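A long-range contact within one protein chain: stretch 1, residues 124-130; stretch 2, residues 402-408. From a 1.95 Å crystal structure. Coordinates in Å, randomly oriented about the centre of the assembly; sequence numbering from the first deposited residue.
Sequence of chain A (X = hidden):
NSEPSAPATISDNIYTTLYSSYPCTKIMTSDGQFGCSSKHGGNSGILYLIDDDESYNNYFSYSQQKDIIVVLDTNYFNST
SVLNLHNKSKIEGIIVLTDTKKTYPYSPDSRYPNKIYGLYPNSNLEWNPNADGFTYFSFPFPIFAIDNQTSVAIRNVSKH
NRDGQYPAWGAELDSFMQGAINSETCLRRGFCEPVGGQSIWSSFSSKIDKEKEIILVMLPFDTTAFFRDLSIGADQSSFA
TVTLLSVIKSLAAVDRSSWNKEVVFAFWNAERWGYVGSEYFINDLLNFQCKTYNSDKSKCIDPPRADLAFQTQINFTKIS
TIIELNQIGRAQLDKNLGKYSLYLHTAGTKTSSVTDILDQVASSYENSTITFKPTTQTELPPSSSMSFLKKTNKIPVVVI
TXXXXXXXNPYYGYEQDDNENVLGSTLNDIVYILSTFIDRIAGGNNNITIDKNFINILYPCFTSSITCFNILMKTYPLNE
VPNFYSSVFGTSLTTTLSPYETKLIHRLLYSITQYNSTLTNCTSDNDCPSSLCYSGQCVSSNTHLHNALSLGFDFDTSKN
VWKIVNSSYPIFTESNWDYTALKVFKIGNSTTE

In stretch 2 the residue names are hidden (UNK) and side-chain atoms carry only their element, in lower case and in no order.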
# COMPACT_ATOMS: atom_id res chain seq x y z
N ASN A 124 23.13 0.36 9.31
CA ASN A 124 23.11 1.54 10.16
C ASN A 124 22.49 2.75 9.48
O ASN A 124 22.45 3.85 10.04
CB ASN A 124 24.52 1.88 10.64
CG ASN A 124 25.02 0.91 11.69
OD1 ASN A 124 24.28 0.56 12.60
ND2 ASN A 124 26.27 0.47 11.55
N LEU A 125 22.02 2.56 8.25
CA LEU A 125 21.42 3.66 7.51
C LEU A 125 20.03 3.95 8.06
O LEU A 125 19.37 3.07 8.61
CB LEU A 125 21.32 3.35 6.02
CG LEU A 125 22.61 3.08 5.25
CD1 LEU A 125 22.29 2.91 3.77
CD2 LEU A 125 23.63 4.19 5.47
N GLU A 126 19.60 5.20 7.91
CA GLU A 126 18.24 5.62 8.20
C GLU A 126 17.68 6.30 6.97
O GLU A 126 17.99 7.46 6.71
CB GLU A 126 18.19 6.57 9.39
CG GLU A 126 18.74 5.97 10.67
CD GLU A 126 18.46 6.84 11.88
OE1 GLU A 126 18.24 8.06 11.70
OE2 GLU A 126 18.46 6.30 13.01
N TRP A 127 16.88 5.56 6.20
CA TRP A 127 16.32 6.05 4.94
C TRP A 127 15.20 7.07 5.17
O TRP A 127 14.96 7.94 4.33
CB TRP A 127 15.80 4.87 4.11
CG TRP A 127 16.89 4.02 3.56
CD1 TRP A 127 17.39 2.85 4.08
CD2 TRP A 127 17.64 4.27 2.37
NE1 TRP A 127 18.41 2.37 3.28
CE2 TRP A 127 18.58 3.23 2.22
CE3 TRP A 127 17.61 5.29 1.41
CZ2 TRP A 127 19.48 3.17 1.15
CZ3 TRP A 127 18.50 5.24 0.34
CH2 TRP A 127 19.42 4.18 0.22
N ASN A 128 14.56 6.97 6.33
CA ASN A 128 13.43 7.82 6.72
C ASN A 128 13.76 8.48 8.07
O ASN A 128 13.09 8.21 9.07
CB ASN A 128 12.16 6.95 6.79
CG ASN A 128 10.87 7.76 7.02
OD1 ASN A 128 10.75 8.91 6.61
ND2 ASN A 128 9.90 7.13 7.70
N PRO A 129 14.82 9.32 8.12
CA PRO A 129 15.41 9.70 9.41
C PRO A 129 14.52 10.63 10.27
O PRO A 129 14.72 10.73 11.48
CB PRO A 129 16.72 10.41 9.00
CG PRO A 129 16.43 10.94 7.64
CD PRO A 129 15.54 9.93 6.98
N ASN A 130 13.55 11.29 9.65
CA ASN A 130 12.67 12.21 10.37
C ASN A 130 11.58 11.49 11.19
O ASN A 130 10.90 12.11 12.00
CB ASN A 130 12.03 13.19 9.39
CG ASN A 130 11.29 14.31 10.08
OD1 ASN A 130 10.09 14.51 9.85
ND2 ASN A 130 11.98 15.04 10.94
N UNK A 402 12.90 8.66 -6.02
CA UNK A 402 13.04 10.12 -6.07
C UNK A 402 14.03 10.65 -5.03
O UNK A 402 13.98 11.83 -4.68
o UNK A 402 11.61 9.82 -3.73
c UNK A 402 11.68 10.80 -5.90
o UNK A 402 9.73 10.63 -4.58
c UNK A 402 10.96 10.39 -4.64
N UNK A 403 14.91 9.78 -4.55
CA UNK A 403 15.89 10.20 -3.55
C UNK A 403 17.23 9.50 -3.72
O UNK A 403 17.29 8.33 -4.12
n UNK A 403 15.82 7.60 -1.26
c UNK A 403 14.99 8.49 -1.92
c UNK A 403 15.35 9.93 -2.14
n UNK A 403 14.10 6.48 -1.88
c UNK A 403 15.26 6.40 -1.24
c UNK A 403 13.91 7.77 -2.31
N UNK A 404 18.30 10.21 -3.39
CA UNK A 404 19.62 9.60 -3.34
C UNK A 404 19.73 8.79 -2.05
O UNK A 404 19.78 7.55 -2.08
c UNK A 404 22.11 10.13 -3.12
o UNK A 404 22.98 10.91 -2.70
o UNK A 404 22.33 8.91 -3.31
c UNK A 404 20.71 10.68 -3.42
N UNK A 405 19.77 9.48 -0.92
CA UNK A 405 19.76 8.79 0.38
C UNK A 405 18.41 9.03 1.10
O UNK A 405 17.43 8.33 0.83
c UNK A 405 21.10 8.59 2.59
c UNK A 405 21.94 9.13 3.56
c UNK A 405 20.96 9.26 1.23
c UNK A 405 20.50 6.84 4.16
c UNK A 405 22.07 8.54 4.82
c UNK A 405 20.39 7.44 2.91
c UNK A 405 21.34 7.39 5.11
o UNK A 405 21.45 6.80 6.34
N UNK A 406 18.37 10.00 2.01
CA UNK A 406 17.15 10.34 2.76
C UNK A 406 15.92 10.48 1.84
O UNK A 406 15.98 11.16 0.81
c UNK A 406 16.15 12.31 4.13
c UNK A 406 16.50 13.60 4.91
c UNK A 406 17.38 11.64 3.55
c UNK A 406 15.26 14.17 5.63
n UNK A 406 15.61 14.95 6.85
N UNK A 407 14.82 9.83 2.21
CA UNK A 407 13.57 9.91 1.45
C UNK A 407 13.20 11.34 1.09
O UNK A 407 13.31 12.24 1.92
c UNK A 407 13.10 6.98 1.45
c UNK A 407 12.98 5.59 1.48
c UNK A 407 12.31 7.78 2.27
c UNK A 407 11.26 5.77 3.14
c UNK A 407 12.07 4.99 2.33
o UNK A 407 11.93 3.62 2.36
c UNK A 407 12.41 9.30 2.25
c UNK A 407 11.39 7.15 3.11
N UNK A 408 12.76 11.57 -0.14
CA UNK A 408 12.18 12.85 -0.49
C UNK A 408 10.76 12.99 0.09
O UNK A 408 10.33 14.09 0.44
c UNK A 408 12.17 13.03 -2.02
o UNK A 408 13.51 13.02 -2.51

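Position 402 carries two side-chain carbons, the second bearing two oxygens, which is a carboxylate attached directly to CB. Its side chain is out of reach of stretch 1. The atoms give Asp-402.

At position 403 one carbon leads to a five-membered ring of three carbons and two nitrogens, an imidazole. Its CA-to-CB bond points toward stretch 1, and a ring carbon lies 3.7 Å from CE3 of Trp-127; the residue is His-403, and the ring carbon is CE1. The rings meet rim to rim, with centroids 5.7 Å apart and planes at 74°, so neither covers the face of the other.

Position 404 repeats the pattern of two carbons and two terminal oxygens. What touches stretch 1 is the backbone, with O of position 404 at the edge of the indole, 3.6 Å from CZ3 of Trp-127. The residue is Asp-404, and its carboxylate is hydrogen-bonded elsewhere in the structure.

Position 405 shows one carbon, then a six-carbon ring bearing one oxygen. The ring oxygen makes this a phenol, and it accepts a hydrogen bond from N of Glu-126 at 2.9 Å and 158°: Tyr-405. The ring edge is directed at the face of Trp-127, with centroids 5.3 Å apart, planes at 88°, and CD1 of Tyr-405 3.8 Å from CE3 of Trp-127. CZ of Tyr-405 also packs 4.0 Å from CD2 of Leu-125. Within stretch 2, ND1 of His-403 donates to O of Tyr-405 at 2.7 Å, tying the imidazole to the backbone beside the indole.

Position 406 has four carbons in a row ending in nitrogen. The extended chain starts away from stretch 1, yet its second side-chain carbon comes within 3.8 Å of CD of Pro-129. This is Lys-406, with all four chi angles t.

Position 407 has another oxygen-bearing six-carbon ring on one carbon. O of Trp-127 lies over one face of this ring, and the backbone N of position 407 donates to that same O of Trp-127 at 2.8 Å and a nearly straight 169°. The residue is Tyr-407, and its CE1 is 3.9 Å from CB of Trp-127.

Position 408 has one carbon and one oxygen, points away from stretch 1 and touches nothing on it: Ser-408. Its OG donates to O of Asp-402 at 2.5 Å.

The contact joins two irregular segments and buries 474 Å² in total. Two hydrogen bonds link them, one using the Tyr-405 hydroxyl and the other purely backbone. Trp-127, whose O takes part in the second bond, also contributes the largest covered area, 114 Å², packing against both tyrosines and His-403.

Stretch 2 (402-408) DHDYKYS
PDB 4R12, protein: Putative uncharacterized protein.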